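Local coordinates for protein alpha-1,3-glucanase (Bacillus circulans, PDB 5ZRU) that hydrolyses alpha-1,3-glucan, the reaction of glycoside hydrolase family 87, this chain being the catalytic part of a longer protein with additional, probably carbohydrate-binding, modules, at residues G236-K241 with D327-P332; F533-P538 with L566-N571; A408-F413 with H418-N423; V7-R12 with V340-R345. One frame throughout, in Å; residues are numbered along the deposited sequence.

Contact 1: residues G236-K241 with D327-P332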
loop_
_atom_site.group_PDB
_atom_site.type_symbol
_atom_site.label_atom_id
_atom_site.label_comp_id
_atom_site.label_asym_id
_atom_site.label_seq_id
_atom_site.Cartn_x
_atom_site.Cartn_y
_atom_site.Cartn_z
ATOM N N GLY A 236 -25.840 -1.758 5.370
ATOM C CA GLY A 236 -26.825 -2.183 4.397
ATOM C C GLY A 236 -26.744 -3.682 4.147
ATOM O O GLY A 236 -25.842 -4.378 4.615
ATOM N N SER A 237 -27.709 -4.185 3.377
ATOM C CA SER A 237 -27.742 -5.595 3.009
ATOM C C SER A 237 -28.044 -5.705 1.524
ATOM O O SER A 237 -28.509 -4.750 0.899
ATOM C CB SER A 237 -28.792 -6.378 3.813
ATOM O OG SER A 237 -30.102 -6.026 3.396
ATOM N N VAL A 238 -27.768 -6.881 0.956
ATOM C CA VAL A 238 -28.071 -7.084 -0.459
ATOM C C VAL A 238 -29.561 -6.901 -0.709
ATOM O O VAL A 238 -29.967 -6.256 -1.686
ATOM C CB VAL A 238 -27.578 -8.466 -0.931
ATOM C CG1 VAL A 238 -28.100 -8.766 -2.333
ATOM C CG2 VAL A 238 -26.060 -8.510 -0.920
ATOM N N ALA A 239 -30.400 -7.430 0.186
ATOM C CA ALA A 239 -31.841 -7.314 -0.010
ATOM C C ALA A 239 -32.338 -5.902 0.248
ATOM O O ALA A 239 -33.319 -5.473 -0.366
ATOM C CB ALA A 239 -32.586 -8.299 0.892
ATOM N N ASN A 240 -31.698 -5.166 1.159
ATOM C CA ASN A 240 -32.149 -3.822 1.533
ATOM C C ASN A 240 -30.937 -2.897 1.458
ATOM O O ASN A 240 -30.310 -2.589 2.475
ATOM C CB ASN A 240 -32.785 -3.824 2.920
ATOM C CG ASN A 240 -33.480 -2.515 3.243
ATOM O OD1 ASN A 240 -33.868 -1.764 2.344
ATOM N ND2 ASN A 240 -33.644 -2.233 4.533
ATOM N N LYS A 241 -30.603 -2.470 0.245
ATOM C CA LYS A 241 -29.421 -1.647 0.049
ATOM C C LYS A 241 -29.702 -0.217 0.499
ATOM O O LYS A 241 -30.849 0.240 0.500
ATOM C CB LYS A 241 -28.969 -1.694 -1.416
ATOM C CG LYS A 241 -28.253 -3.012 -1.756
ATOM C CD LYS A 241 -27.635 -3.057 -3.145
ATOM C CE LYS A 241 -28.671 -3.416 -4.197
ATOM N NZ LYS A 241 -29.329 -4.733 -3.939
ATOM N N ASP A 327 -18.617 -5.830 -6.954
ATOM C CA ASP A 327 -19.855 -6.522 -6.629
ATOM C C ASP A 327 -19.761 -7.993 -6.998
ATOM O O ASP A 327 -19.431 -8.328 -8.141
ATOM C CB ASP A 327 -21.036 -5.906 -7.368
ATOM C CG ASP A 327 -22.301 -6.705 -7.168
ATOM O OD1 ASP A 327 -22.659 -6.940 -5.991
ATOM O OD2 ASP A 327 -22.918 -7.103 -8.175
ATOM N N TYR A 328 -20.094 -8.863 -6.039
ATOM C CA TYR A 328 -20.221 -10.293 -6.291
ATOM C C TYR A 328 -21.607 -10.812 -5.940
ATOM O O TYR A 328 -21.827 -12.028 -5.962
ATOM C CB TYR A 328 -19.142 -11.066 -5.518
ATOM C CG TYR A 328 -17.773 -10.588 -5.904
ATOM C CD1 TYR A 328 -17.100 -11.152 -6.982
ATOM C CD2 TYR A 328 -17.177 -9.524 -5.233
ATOM C CE1 TYR A 328 -15.864 -10.691 -7.368
ATOM C CE2 TYR A 328 -15.935 -9.054 -5.609
ATOM C CZ TYR A 328 -15.279 -9.642 -6.668
ATOM O OH TYR A 328 -14.042 -9.172 -7.049
ATOM N N ALA A 329 -22.556 -9.925 -5.647
ATOM C CA ALA A 329 -23.844 -10.343 -5.117
ATOM C C ALA A 329 -24.999 -10.190 -6.098
ATOM O O ALA A 329 -26.107 -10.639 -5.788
ATOM C CB ALA A 329 -24.164 -9.560 -3.835
ATOM N N HIS A 330 -24.778 -9.593 -7.265
ATOM C CA HIS A 330 -25.844 -9.323 -8.217
ATOM C C HIS A 330 -25.522 -9.935 -9.574
ATOM O O HIS A 330 -24.356 -10.022 -9.979
ATOM C CB HIS A 330 -26.078 -7.810 -8.371
ATOM C CG HIS A 330 -26.418 -7.122 -7.085
ATOM N ND1 HIS A 330 -25.458 -6.678 -6.199
ATOM C CD2 HIS A 330 -27.614 -6.835 -6.518
ATOM C CE1 HIS A 330 -26.048 -6.128 -5.153
ATOM N NE2 HIS A 330 -27.355 -6.212 -5.320
ATOM N N THR A 331 -26.572 -10.361 -10.276
ATOM C CA THR A 331 -26.448 -10.860 -11.642
ATOM C C THR A 331 -27.489 -10.146 -12.492
ATOM O O THR A 331 -28.702 -10.307 -12.243
ATOM C CB THR A 331 -26.630 -12.374 -11.721
ATOM O OG1 THR A 331 -25.671 -13.013 -10.871
ATOM C CG2 THR A 331 -26.421 -12.852 -13.154
ATOM N N PRO A 332 -27.084 -9.331 -13.477
ATOM C CA PRO A 332 -25.677 -9.016 -13.768
ATOM C C PRO A 332 -25.073 -8.107 -12.698
ATOM O O PRO A 332 -25.822 -7.464 -11.964
ATOM C CB PRO A 332 -25.744 -8.308 -15.120
ATOM C CG PRO A 332 -27.106 -7.704 -15.150
ATOM C CD PRO A 332 -28.007 -8.654 -14.404
#

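Contact 2: residues F533-P538 with L566-N571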
loop_
_atom_site.group_PDB
_atom_site.type_symbol
_atom_site.label_atom_id
_atom_site.label_comp_id
_atom_site.label_asym_id
_atom_site.label_seq_id
_atom_site.Cartn_x
_atom_site.Cartn_y
_atom_site.Cartn_z
ATOM N N PHE A 533 14.601 -15.964 -17.442
ATOM C CA PHE A 533 14.073 -16.004 -18.798
ATOM C C PHE A 533 15.136 -16.132 -19.876
ATOM O O PHE A 533 14.822 -16.617 -20.969
ATOM C CB PHE A 533 13.253 -14.743 -19.090
ATOM C CG PHE A 533 12.045 -14.590 -18.220
ATOM C CD1 PHE A 533 11.021 -15.539 -18.252
ATOM C CD2 PHE A 533 11.921 -13.496 -17.381
ATOM C CE1 PHE A 533 9.893 -15.393 -17.453
ATOM C CE2 PHE A 533 10.797 -13.349 -16.575
ATOM C CZ PHE A 533 9.783 -14.293 -16.616
ATOM N N SER A 534 16.369 -15.712 -19.612
ATOM C CA SER A 534 17.338 -15.536 -20.680
ATOM C C SER A 534 18.690 -16.047 -20.217
ATOM O O SER A 534 18.827 -16.667 -19.155
ATOM C CB SER A 534 17.438 -14.060 -21.096
ATOM O OG SER A 534 16.165 -13.449 -21.119
ATOM N N SER A 535 19.695 -15.787 -21.040
ATOM C CA SER A 535 21.059 -16.058 -20.654
ATOM C C SER A 535 21.497 -15.043 -19.600
ATOM O O SER A 535 20.886 -13.975 -19.469
ATOM C CB SER A 535 21.957 -15.991 -21.883
ATOM O OG SER A 535 21.684 -14.815 -22.612
ATOM N N PRO A 536 22.546 -15.353 -18.831
ATOM C CA PRO A 536 22.977 -14.429 -17.773
ATOM C C PRO A 536 23.297 -13.050 -18.326
ATOM O O PRO A 536 23.783 -12.901 -19.448
ATOM C CB PRO A 536 24.237 -15.097 -17.204
ATOM C CG PRO A 536 24.108 -16.525 -17.574
ATOM C CD PRO A 536 23.394 -16.562 -18.882
ATOM N N HIS A 537 23.021 -12.030 -17.516
ATOM C CA HIS A 537 23.227 -10.662 -17.978
ATOM C C HIS A 537 23.133 -9.681 -16.821
ATOM O O HIS A 537 22.354 -9.905 -15.887
ATOM C CB HIS A 537 22.193 -10.285 -19.041
ATOM C CG HIS A 537 20.775 -10.297 -18.546
ATOM N ND1 HIS A 537 20.011 -11.443 -18.505
ATOM C CD2 HIS A 537 19.980 -9.301 -18.082
ATOM C CE1 HIS A 537 18.805 -11.153 -18.047
ATOM N NE2 HIS A 537 18.760 -9.860 -17.782
ATOM N N PRO A 538 23.904 -8.594 -16.846
ATOM C CA PRO A 538 23.670 -7.503 -15.895
ATOM C C PRO A 538 22.382 -6.782 -16.251
ATOM O O PRO A 538 21.919 -6.829 -17.388
ATOM C CB PRO A 538 24.883 -6.581 -16.082
ATOM C CG PRO A 538 25.825 -7.319 -17.019
ATOM C CD PRO A 538 24.984 -8.277 -17.795
ATOM N N LEU A 566 23.546 -1.482 -22.966
ATOM C CA LEU A 566 22.401 -0.633 -22.626
ATOM C C LEU A 566 21.078 -1.367 -22.813
ATOM O O LEU A 566 20.184 -1.266 -21.969
ATOM C CB LEU A 566 22.383 0.659 -23.455
ATOM C CG LEU A 566 23.174 1.874 -22.974
ATOM C CD1 LEU A 566 24.454 1.476 -22.286
ATOM C CD2 LEU A 566 23.470 2.812 -24.144
ATOM N N TYR A 567 20.925 -2.077 -23.924
ATOM C CA TYR A 567 19.720 -2.843 -24.196
ATOM C C TYR A 567 20.068 -4.313 -24.305
ATOM O O TYR A 567 21.179 -4.680 -24.694
ATOM C CB TYR A 567 19.036 -2.423 -25.495
ATOM C CG TYR A 567 19.292 -1.009 -25.882
ATOM C CD1 TYR A 567 18.674 0.025 -25.205
ATOM C CD2 TYR A 567 20.152 -0.699 -26.925
ATOM C CE1 TYR A 567 18.910 1.330 -25.545
ATOM C CE2 TYR A 567 20.390 0.602 -27.285
ATOM C CZ TYR A 567 19.762 1.619 -26.594
ATOM O OH TYR A 567 19.983 2.935 -26.938
ATOM N N PHE A 568 19.092 -5.150 -23.976
ATOM C CA PHE A 568 19.230 -6.601 -24.087
ATOM C C PHE A 568 17.903 -7.082 -24.665
ATOM O O PHE A 568 16.955 -7.359 -23.922
ATOM C CB PHE A 568 19.546 -7.231 -22.741
ATOM C CG PHE A 568 19.832 -8.702 -22.812
ATOM C CD1 PHE A 568 20.322 -9.271 -23.975
ATOM C CD2 PHE A 568 19.589 -9.520 -21.724
ATOM C CE1 PHE A 568 20.578 -10.635 -24.043
ATOM C CE2 PHE A 568 19.847 -10.883 -21.785
ATOM C CZ PHE A 568 20.342 -11.439 -22.943
ATOM N N ILE A 569 17.843 -7.163 -25.990
ATOM C CA ILE A 569 16.600 -7.355 -26.732
ATOM C C ILE A 569 16.651 -8.707 -27.425
ATOM O O ILE A 569 17.616 -9.013 -28.132
ATOM C CB ILE A 569 16.390 -6.233 -27.766
ATOM C CG1 ILE A 569 16.575 -4.856 -27.122
ATOM C CG2 ILE A 569 15.033 -6.363 -28.431
ATOM C CD1 ILE A 569 15.637 -4.589 -25.964
ATOM N N GLN A 570 15.609 -9.505 -27.244
ATOM C CA GLN A 570 15.545 -10.785 -27.932
ATOM C C GLN A 570 15.287 -10.566 -29.416
ATOM O O GLN A 570 14.510 -9.688 -29.806
ATOM C CB GLN A 570 14.455 -11.661 -27.323
ATOM C CG GLN A 570 14.340 -13.035 -27.955
ATOM C CD GLN A 570 13.471 -13.968 -27.135
ATOM O OE1 GLN A 570 13.574 -14.008 -25.909
ATOM N NE2 GLN A 570 12.607 -14.715 -27.804
ATOM N N ASN A 571 15.958 -11.359 -30.251
ATOM C CA ASN A 571 15.845 -11.175 -31.691
ATOM C C ASN A 571 14.389 -11.268 -32.133
ATOM O O ASN A 571 13.660 -12.184 -31.740
ATOM C CB ASN A 571 16.696 -12.218 -32.420
ATOM C CG ASN A 571 16.882 -11.895 -33.895
ATOM O OD1 ASN A 571 16.415 -10.866 -34.387
ATOM N ND2 ASN A 571 17.589 -12.771 -34.604
#

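Contact 3: residues A408-F413 with H418-N423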
loop_
_atom_site.group_PDB
_atom_site.type_symbol
_atom_site.label_atom_id
_atom_site.label_comp_id
_atom_site.label_asym_id
_atom_site.label_seq_id
_atom_site.Cartn_x
_atom_site.Cartn_y
_atom_site.Cartn_z
ATOM N N ALA A 408 3.482 -5.304 -7.779
ATOM C CA ALA A 408 3.900 -3.980 -8.224
ATOM C C ALA A 408 3.218 -2.875 -7.428
ATOM O O ALA A 408 2.152 -3.062 -6.845
ATOM C CB ALA A 408 3.607 -3.784 -9.716
ATOM N N GLY A 409 3.835 -1.690 -7.439
ATOM C CA GLY A 409 3.188 -0.536 -6.834
ATOM C C GLY A 409 1.871 -0.177 -7.503
ATOM O O GLY A 409 0.879 0.120 -6.828
ATOM N N ILE A 410 1.843 -0.193 -8.837
ATOM C CA ILE A 410 0.648 0.109 -9.619
ATOM C C ILE A 410 0.516 -0.946 -10.702
ATOM O O ILE A 410 1.509 -1.292 -11.350
ATOM C CB ILE A 410 0.715 1.513 -10.257
ATOM C CG1 ILE A 410 0.775 2.591 -9.172
ATOM C CG2 ILE A 410 -0.459 1.726 -11.226
ATOM C CD1 ILE A 410 0.846 4.008 -9.724
ATOM N N ALA A 411 -0.704 -1.449 -10.913
ATOM C CA ALA A 411 -0.919 -2.480 -11.925
ATOM C C ALA A 411 -2.245 -2.281 -12.651
ATOM O O ALA A 411 -3.264 -1.972 -12.025
ATOM C CB ALA A 411 -0.898 -3.881 -11.299
ATOM N N PHE A 412 -2.234 -2.499 -13.972
ATOM C CA PHE A 412 -3.456 -2.566 -14.764
ATOM C C PHE A 412 -3.486 -3.923 -15.456
ATOM O O PHE A 412 -2.486 -4.344 -16.047
ATOM C CB PHE A 412 -3.557 -1.446 -15.820
ATOM C CG PHE A 412 -3.603 -0.043 -15.254
ATOM C CD1 PHE A 412 -4.410 0.270 -14.166
ATOM C CD2 PHE A 412 -2.832 0.964 -15.826
ATOM C CE1 PHE A 412 -4.456 1.561 -13.654
ATOM C CE2 PHE A 412 -2.861 2.270 -15.323
ATOM C CZ PHE A 412 -3.677 2.570 -14.233
ATOM N N PHE A 413 -4.632 -4.599 -15.389
ATOM C CA PHE A 413 -4.762 -5.936 -15.955
ATOM C C PHE A 413 -5.761 -6.037 -17.102
ATOM O O PHE A 413 -5.889 -7.115 -17.697
ATOM C CB PHE A 413 -5.133 -6.919 -14.839
ATOM C CG PHE A 413 -4.106 -6.959 -13.742
ATOM C CD1 PHE A 413 -2.801 -7.322 -14.030
ATOM C CD2 PHE A 413 -4.426 -6.596 -12.443
ATOM C CE1 PHE A 413 -1.826 -7.337 -13.040
ATOM C CE2 PHE A 413 -3.454 -6.621 -11.444
ATOM C CZ PHE A 413 -2.158 -6.992 -11.746
ATOM N N HIS A 418 -7.405 3.768 -18.493
ATOM C CA HIS A 418 -6.857 4.020 -17.167
ATOM C C HIS A 418 -5.639 4.923 -17.260
ATOM O O HIS A 418 -4.937 4.944 -18.271
ATOM C CB HIS A 418 -6.457 2.706 -16.495
ATOM C CG HIS A 418 -7.498 1.641 -16.591
ATOM N ND1 HIS A 418 -8.793 1.831 -16.163
ATOM C CD2 HIS A 418 -7.435 0.367 -17.051
ATOM C CE1 HIS A 418 -9.486 0.721 -16.358
ATOM N NE2 HIS A 418 -8.688 -0.178 -16.905
ATOM N N LYS A 419 -5.371 5.667 -16.190
ATOM C CA LYS A 419 -4.134 6.426 -16.150
ATOM C C LYS A 419 -3.564 6.425 -14.744
ATOM O O LYS A 419 -4.288 6.289 -13.760
ATOM C CB LYS A 419 -4.310 7.865 -16.625
ATOM C CG LYS A 419 -5.076 8.745 -15.675
ATOM C CD LYS A 419 -5.246 10.135 -16.310
ATOM C CE LYS A 419 -6.293 10.963 -15.591
ATOM N NZ LYS A 419 -6.302 12.373 -16.080
ATOM N N ALA A 420 -2.250 6.583 -14.669
ATOM C CA ALA A 420 -1.545 6.677 -13.396
ATOM C C ALA A 420 -0.508 7.770 -13.576
ATOM O O ALA A 420 0.440 7.599 -14.350
ATOM C CB ALA A 420 -0.902 5.342 -13.007
ATOM N N THR A 421 -0.687 8.898 -12.889
ATOM C CA THR A 421 0.183 10.048 -13.118
ATOM C C THR A 421 0.614 10.670 -11.796
ATOM O O THR A 421 -0.085 10.577 -10.789
ATOM C CB THR A 421 -0.496 11.136 -13.974
ATOM O OG1 THR A 421 -1.486 11.804 -13.184
ATOM C CG2 THR A 421 -1.158 10.548 -15.221
ATOM N N HIS A 422 1.772 11.324 -11.818
ATOM C CA HIS A 422 2.248 12.125 -10.687
ATOM C C HIS A 422 2.463 11.277 -9.434
ATOM O O HIS A 422 2.225 11.721 -8.311
ATOM C CB HIS A 422 1.297 13.295 -10.422
ATOM C CG HIS A 422 1.249 14.267 -11.562
ATOM N ND1 HIS A 422 0.333 14.167 -12.588
ATOM C CD2 HIS A 422 2.052 15.311 -11.875
ATOM C CE1 HIS A 422 0.555 15.125 -13.467
ATOM N NE2 HIS A 422 1.586 15.839 -13.056
ATOM N N ASN A 423 2.962 10.063 -9.620
ATOM C CA ASN A 423 3.192 9.164 -8.503
ATOM C C ASN A 423 4.672 9.101 -8.158
ATOM O O ASN A 423 5.547 9.430 -8.966
ATOM C CB ASN A 423 2.665 7.762 -8.821
ATOM C CG ASN A 423 1.171 7.747 -9.012
ATOM O OD1 ASN A 423 0.421 8.147 -8.121
ATOM N ND2 ASN A 423 0.726 7.293 -10.182
#

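Contact 4: residues V7-R12 with V340-R345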
loop_
_atom_site.group_PDB
_atom_site.type_symbol
_atom_site.label_atom_id
_atom_site.label_comp_id
_atom_site.label_asym_id
_atom_site.label_seq_id
_atom_site.Cartn_x
_atom_site.Cartn_y
_atom_site.Cartn_z
ATOM N N VAL A 7 -6.268 19.658 -0.698
ATOM C CA VAL A 7 -4.841 19.562 -0.411
ATOM C C VAL A 7 -4.112 20.178 -1.600
ATOM O O VAL A 7 -4.477 19.929 -2.754
ATOM C CB VAL A 7 -4.406 18.096 -0.184
ATOM C CG1 VAL A 7 -2.894 17.993 -0.025
ATOM C CG2 VAL A 7 -5.104 17.498 1.042
ATOM N N VAL A 8 -3.110 21.008 -1.336
ATOM C CA VAL A 8 -2.245 21.478 -2.417
ATOM C C VAL A 8 -1.326 20.315 -2.787
ATOM O O VAL A 8 -0.487 19.900 -1.987
ATOM C CB VAL A 8 -1.442 22.719 -2.013
ATOM C CG1 VAL A 8 -0.409 23.055 -3.089
ATOM C CG2 VAL A 8 -2.372 23.898 -1.785
ATOM N N TYR A 9 -1.491 19.782 -3.993
ATOM C CA TYR A 9 -0.769 18.571 -4.364
ATOM C C TYR A 9 0.713 18.840 -4.580
ATOM O O TYR A 9 1.127 19.925 -5.007
ATOM C CB TYR A 9 -1.351 17.950 -5.630
ATOM C CG TYR A 9 -2.611 17.156 -5.397
ATOM C CD1 TYR A 9 -3.195 17.093 -4.142
ATOM C CD2 TYR A 9 -3.202 16.450 -6.429
ATOM C CE1 TYR A 9 -4.353 16.368 -3.931
ATOM C CE2 TYR A 9 -4.360 15.725 -6.232
ATOM C CZ TYR A 9 -4.931 15.686 -4.984
ATOM O OH TYR A 9 -6.083 14.961 -4.789
ATOM N N ALA A 10 1.512 17.820 -4.290
ATOM C CA ALA A 10 2.914 17.839 -4.656
ATOM C C ALA A 10 3.053 17.699 -6.172
ATOM O O ALA A 10 2.101 17.371 -6.885
ATOM C CB ALA A 10 3.663 16.710 -3.950
ATOM N N GLN A 11 4.262 17.969 -6.664
ATOM C CA GLN A 11 4.534 17.760 -8.081
ATOM C C GLN A 11 4.422 16.283 -8.445
ATOM O O GLN A 11 3.801 15.932 -9.452
ATOM C CB GLN A 11 5.918 18.318 -8.416
ATOM C CG GLN A 11 6.448 17.942 -9.787
ATOM C CD GLN A 11 7.948 18.183 -9.902
ATOM O OE1 GLN A 11 8.387 19.280 -10.262
ATOM N NE2 GLN A 11 8.746 17.154 -9.589
ATOM N N ARG A 12 5.010 15.403 -7.631
ATOM C CA ARG A 12 4.825 13.959 -7.748
ATOM C C ARG A 12 4.696 13.379 -6.349
ATOM O O ARG A 12 5.332 13.858 -5.408
ATOM C CB ARG A 12 5.986 13.272 -8.471
ATOM C CG ARG A 12 6.203 13.821 -9.864
ATOM C CD ARG A 12 7.358 13.137 -10.565
ATOM N NE ARG A 12 7.484 13.674 -11.916
ATOM C CZ ARG A 12 8.408 13.293 -12.784
ATOM N NH1 ARG A 12 9.282 12.352 -12.445
ATOM N NH2 ARG A 12 8.448 13.853 -13.989
ATOM N N VAL A 340 -14.049 8.022 -5.352
ATOM C CA VAL A 340 -12.783 8.693 -5.078
ATOM C C VAL A 340 -12.286 8.248 -3.712
ATOM O O VAL A 340 -12.984 8.404 -2.701
ATOM C CB VAL A 340 -12.915 10.222 -5.139
ATOM C CG1 VAL A 340 -11.567 10.886 -4.770
ATOM C CG2 VAL A 340 -13.352 10.645 -6.539
ATOM N N ILE A 341 -11.077 7.700 -3.685
ATOM C CA ILE A 341 -10.347 7.416 -2.460
ATOM C C ILE A 341 -9.221 8.441 -2.394
ATOM O O ILE A 341 -8.411 8.527 -3.321
ATOM C CB ILE A 341 -9.798 5.980 -2.466
ATOM C CG1 ILE A 341 -10.948 4.965 -2.518
ATOM C CG2 ILE A 341 -8.896 5.732 -1.248
ATOM C CD1 ILE A 341 -10.469 3.523 -2.818
ATOM N N GLU A 342 -9.179 9.251 -1.339
ATOM C CA GLU A 342 -8.157 10.287 -1.332
ATOM C C GLU A 342 -7.694 10.593 0.080
ATOM O O GLU A 342 -8.375 10.295 1.066
ATOM C CB GLU A 342 -8.644 11.580 -2.012
ATOM C CG GLU A 342 -9.809 12.255 -1.311
ATOM C CD GLU A 342 -10.362 13.446 -2.102
ATOM O OE1 GLU A 342 -9.674 13.934 -3.029
ATOM O OE2 GLU A 342 -11.482 13.894 -1.791
ATOM N N ASN A 343 -6.508 11.199 0.155
ATOM C CA ASN A 343 -5.965 11.736 1.405
ATOM C C ASN A 343 -5.866 10.659 2.482
ATOM O O ASN A 343 -6.075 10.932 3.667
ATOM C CB ASN A 343 -6.809 12.911 1.918
ATOM C CG ASN A 343 -6.998 14.017 0.887
ATOM O OD1 ASN A 343 -6.248 14.130 -0.090
ATOM N ND2 ASN A 343 -8.007 14.865 1.122
ATOM N N SER A 344 -5.548 9.430 2.078
ATOM C CA SER A 344 -5.640 8.290 2.977
ATOM C C SER A 344 -4.304 7.569 3.100
ATOM O O SER A 344 -3.368 7.776 2.325
ATOM C CB SER A 344 -6.726 7.318 2.508
ATOM O OG SER A 344 -7.991 7.961 2.513
ATOM N N ARG A 345 -4.230 6.714 4.114
ATOM C CA ARG A 345 -3.031 5.952 4.449
ATOM C C ARG A 345 -3.440 4.488 4.463
ATOM O O ARG A 345 -4.223 4.062 5.316
ATOM C CB ARG A 345 -2.459 6.401 5.792
ATOM C CG ARG A 345 -2.149 7.910 5.803
ATOM C CD ARG A 345 -1.735 8.425 7.194
ATOM N NE ARG A 345 -1.853 9.889 7.259
ATOM C CZ ARG A 345 -1.218 10.654 8.145
ATOM N NH1 ARG A 345 -0.417 10.100 9.037
ATOM N NH2 ARG A 345 -1.369 11.980 8.130
HETATM O O HOH W 1 -7.163 15.009 -2.562
#

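Contact 1: residues G236-K241 with D327-P332
K241 and H330 make the one hydrogen bond between these two surface loops: NZ of K241 donates to NE2 of H330 over 2.8 Å. The ammonium group comes to the edge of the imidazole, 14° out of the ring plane. The lysine chain is extended at first and then bends at its last two torsions (chi3 -82°), which curls its end back over its own loop, where NZ also donates to the backbone O of V238 at 2.8 Å. A long, flexible side chain suits a position that has to serve both loops.

The far side of the ring is held as well. ND1 of H330 donates to OD1 of D327 at 2.8 Å, again close to the ring plane, which leaves NE2 as the acceptor that the lysine needs. The same OD1 takes the backbone N of A329 at 3.0 Å in an Asx turn, and the two donors reach it from opposite faces of the carboxylate. N304 adds a further bond to OD1, while I334 N binds OD2.

Apolar contact is slight. CG2 of V238 meets CB of A329 at 3.6 Å, and CG1 of V238 lies 4.0 Å from NE2 of H330. R272, on strand 269-273, touches V238, K241 and A329.

K241, H330 and D327 thus form a hydrogen-bonded series that holds the imidazole at both nitrogens. The cation at one edge and the anion at the other would probably polarise the neutral ring and favour the proton on ND1.

Contact 2: residues F533-P538 with L566-N571
H537 and F568 meet because their first torsions send the rings toward one another. In H537 the ring is tucked between backbone N and carbonyl carbon (chi1 63°), while F568 extends trans to its own N (chi1 -174°) and so reaches across from its strand. CE2 of F568 then sits over one face of the imidazole, displaced toward its rim, with ND1 of H537 the nearest atom at 3.3 Å. The planes are inclined at 56°.

ND1 of H537 also donates to the backbone O of S535 at 2.8 Å, an almost straight bond lying in the ring plane, which fixes the rotation of the imidazole. Putting a leucine here would probably leave that carbonyl without its donor and F568 without a flat face to lean on. Two small serines leave room for the phenyl ring: OG of S535 approaches CZ of F568 at its edge, 3.6 Å away, and CB of S534 lies 4.0 Å from CE2 of F568, while OG of S534 bonds to Y543.

The loop 533-538 leads into strand 542-544, and strand 567-568 pairs beside that strand through backbone bonds of F568 to I542 and T544. Y543 meets the H537 ring and H563 the F568 ring, so the contact joins a loop to neighbouring coils of the beta-helix.

Contact 3: residues A408-F413 with H418-N423
F412 and H418 supply the aromatic part of this buried contact. CB of H418 stands over the centre of the F412 ring, 3.6 Å from its centroid and 13° off the normal, a CH-pi contact. The imidazole continues past the phenyl with the planes inclined at 34°. At the ring's edge, CZ of F412 comes 3.8 Å from the backbone O of K419.

Aliphatic packing follows. CD1 of I410 lies 4.0 Å from CB of A420, the small alanine giving both I410 and F412 room to approach. The extended end of I410 (chi2 180°) also carries CD1 to within 3.3 Å of ND2 of N423.

The polar ends find partners close by: N423 bonds to F396 O and N399 N, and H418 to G414 O and N394 N. These bonds satisfy groups that an apolar interior would otherwise strand. Exchanging F412 for an alanine would probably open a gap beside CB of H418 and deprive it of the aromatic face.

Strands 411-412 and 419-421 belong to different faces of one coil and run nearly opposite ways, with side chains meeting in between: the interior of a right-handed parallel beta-helix, as in pectate lyase-like proteins.

Contact 4: residues V7-R12 with V340-R345
The N-terminal arm of the catalytic unit runs across the parallel beta-helix here, and V7 and Y9 face the end of strand 340-342 at E342 and N343. No direct hydrogen bond crosses; a water does the joining. Y9 OH donates to it at 2.5 Å, a length short enough to be read with caution, and the water donates to OE1 of E342 and OD1 of N343, both at 2.8 Å. The water sits in the plane of the tyrosine ring. CG of E342 lies between its backbone N and carbonyl carbon (chi1 64°), and the extended chain beyond carries the carboxylate to the water. Y9 OH itself stays 4.1 Å from OE1 of E342, and the phenol and carboxylate planes stand almost perpendicular, at 83°. A long, rigid phenol suits this reach from the arm.

V7 adds van der Waals contact, its CG2 resting against the amide of N343, 3.7 Å from OD1. N343 has left-handed backbone angles (phi 57°), tolerated well by asparagine, and forms the corner between strands 340-342 and 345-347. Its OD1 bonds to N367 of the next coil, consistent with the stacked asparagines of beta-helix turns, and its ND2 to N5 O of the arm.

OE1 of E342 forms a salt bridge with R366, and OE2 accepts a hydrogen bond from N5. Its side chain also touches H312, which with H3 and D278 binds a zinc ion. Just past the corner, S344 OG donates to the backbone O of E342 at 2.8 Å.

How the contacts relate
Contact 3 is the core contact, filling the beta-helix interior with hydrocarbon and rings, whereas contact 1 lies at the surface and depends on a charged chain of hydrogen bonds. Contacts 2 and 4 are partly buried: the former relies on ring packing near the C-terminal end, the latter on one shared water. Strands 340-342 and 419-421 lie on one face of the solenoid, 411-412 and 567-568 on another, so contact 3 shares a face with contact 4 and one with contact 2. Only contacts 3 and 4 touch, CD2 of H422 lying 3.1 Å from O of Q11. Contacts 1 and 2 are far apart, their centres about 50 Å from each other.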